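PDB 4CCW: carboxyl esterase NP from Bacillus subtilis, which hydrolyses carboxylic esters to an alcohol and a carboxylate, as a carboxylesterase of the alpha/beta hydrolase fold. Local coordinates for residues G127-L133 against I151-T157. Coordinates in Å, arbitrary orientation, origin at the centre of the assembly. Residues are numbered along the deposited sequence.
Sequences GLSLGGL and ILSPAET
Ala155, Leu152 and Leu133 bury the most surface here, where two adjacent parallel strands of a beta-alpha-beta unit end. Gly127 pairs with Ile151 and Leu128 with Leu152 (CA-CA 5.3 and 4.4 Å). Leu152 N donates to Gly127 O (2.8 Å) and Leu152 O accepts from Ser129 N (3.0 Å), while Leu128 CD1 packs on Leu152 CB at 3.8 Å. Ser129 turns sharply into the helix (phi/psi 55/-126°), which with the GxSxG sequence Gly127-Gly131 is consistent with a strained nucleophile elbow. Ala155 donates from N to Ser129 O (3.0 Å) and directs CB toward Leu133, whose t, p rotamer brings CD2 within 4.1 Å of it; Leu133 CB lies 3.5 Å from Ala155 O. An ideal CB on Gly132 would sit a tight 3.2 Å from Pro154 CA, so lacking one suits this approach. Main-chain bonds thus hold the turn, while Ser129, its OG hydrogen-bonded to Ala63 N, has its side chain about 3 Å from that of proton acceptor His273 and about 4 Å from bound (2-hydroxyethoxy)acetic acid (nearest atoms), consistent with a nucleophile.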
# COMPACT_ATOMS: atom_id res chain seq x y z
N GLY A 127 1.08 2.36 5.15
CA GLY A 127 1.06 2.19 3.71
C GLY A 127 2.39 1.68 3.24
O GLY A 127 3.44 2.18 3.67
N LEU A 128 2.36 0.67 2.36
CA LEU A 128 3.58 0.14 1.78
C LEU A 128 3.58 0.41 0.28
O LEU A 128 2.52 0.37 -0.36
CB LEU A 128 3.74 -1.36 2.10
CG LEU A 128 5.01 -2.08 1.64
CD1 LEU A 128 5.53 -3.03 2.72
CD2 LEU A 128 4.75 -2.81 0.33
N SER A 129 4.76 0.69 -0.28
CA SER A 129 4.90 0.88 -1.75
C SER A 129 3.92 1.97 -2.24
O SER A 129 3.90 3.06 -1.68
CB SER A 129 4.75 -0.47 -2.49
OG SER A 129 4.24 -0.35 -3.83
N LEU A 130 3.10 1.67 -3.23
CA LEU A 130 2.07 2.63 -3.70
C LEU A 130 1.26 3.25 -2.55
O LEU A 130 1.05 4.47 -2.51
CB LEU A 130 1.14 1.95 -4.72
CG LEU A 130 0.06 2.81 -5.37
CD1 LEU A 130 0.69 4.02 -6.07
CD2 LEU A 130 -0.77 1.98 -6.35
N GLY A 131 0.84 2.40 -1.61
CA GLY A 131 0.08 2.82 -0.43
C GLY A 131 0.84 3.80 0.45
O GLY A 131 0.24 4.66 1.07
N GLY A 132 2.17 3.66 0.49
CA GLY A 132 3.02 4.60 1.26
C GLY A 132 3.00 6.00 0.63
O GLY A 132 3.00 7.01 1.33
N LEU A 133 2.98 6.03 -0.71
CA LEU A 133 2.94 7.27 -1.47
C LEU A 133 1.60 7.97 -1.28
O LEU A 133 1.57 9.18 -0.99
CB LEU A 133 3.22 6.99 -2.96
CG LEU A 133 2.96 8.07 -4.02
CD1 LEU A 133 3.64 9.40 -3.70
CD2 LEU A 133 3.44 7.50 -5.37
N ILE A 151 5.13 4.66 7.04
CA ILE A 151 5.31 4.64 5.59
C ILE A 151 6.39 3.61 5.33
O ILE A 151 7.52 3.77 5.79
CB ILE A 151 5.67 6.05 5.06
CG1 ILE A 151 4.47 6.99 5.25
CG2 ILE A 151 6.12 6.00 3.60
CD1 ILE A 151 4.76 8.46 4.95
N LEU A 152 6.01 2.54 4.63
CA LEU A 152 6.91 1.40 4.44
C LEU A 152 7.33 1.33 2.98
O LEU A 152 6.46 1.23 2.12
CB LEU A 152 6.21 0.09 4.83
CG LEU A 152 6.03 -0.32 6.31
CD1 LEU A 152 5.79 0.82 7.28
CD2 LEU A 152 4.93 -1.36 6.44
N SER A 153 8.64 1.36 2.71
CA SER A 153 9.13 1.15 1.34
C SER A 153 8.28 1.93 0.31
O SER A 153 7.77 1.34 -0.65
CB SER A 153 9.06 -0.34 0.98
OG SER A 153 9.75 -1.13 1.94
N PRO A 154 8.11 3.26 0.51
CA PRO A 154 7.17 4.00 -0.34
C PRO A 154 7.54 4.03 -1.82
O PRO A 154 8.72 4.13 -2.15
CB PRO A 154 7.24 5.42 0.22
CG PRO A 154 8.60 5.51 0.87
CD PRO A 154 8.80 4.14 1.47
N ALA A 155 6.53 4.00 -2.69
CA ALA A 155 6.79 4.20 -4.11
C ALA A 155 7.26 5.64 -4.26
O ALA A 155 6.57 6.57 -3.84
CB ALA A 155 5.53 3.98 -4.93
N GLU A 156 8.44 5.80 -4.84
CA GLU A 156 9.09 7.11 -4.95
C GLU A 156 8.99 7.89 -3.65
O GLU A 156 9.55 7.43 -2.66
CB GLU A 156 8.60 7.84 -6.22
CG GLU A 156 9.18 7.17 -7.46
CD GLU A 156 9.19 8.07 -8.69
OE1 GLU A 156 8.44 9.06 -8.74
OE2 GLU A 156 9.99 7.79 -9.59
N THR A 157 8.27 9.01 -3.63
CA THR A 157 8.05 9.82 -2.40
C THR A 157 9.29 10.63 -1.99
O THR A 157 9.26 11.86 -2.02
CB THR A 157 7.51 8.94 -1.23
OG1 THR A 157 6.33 8.26 -1.66
CG2 THR A 157 7.19 9.81 0.04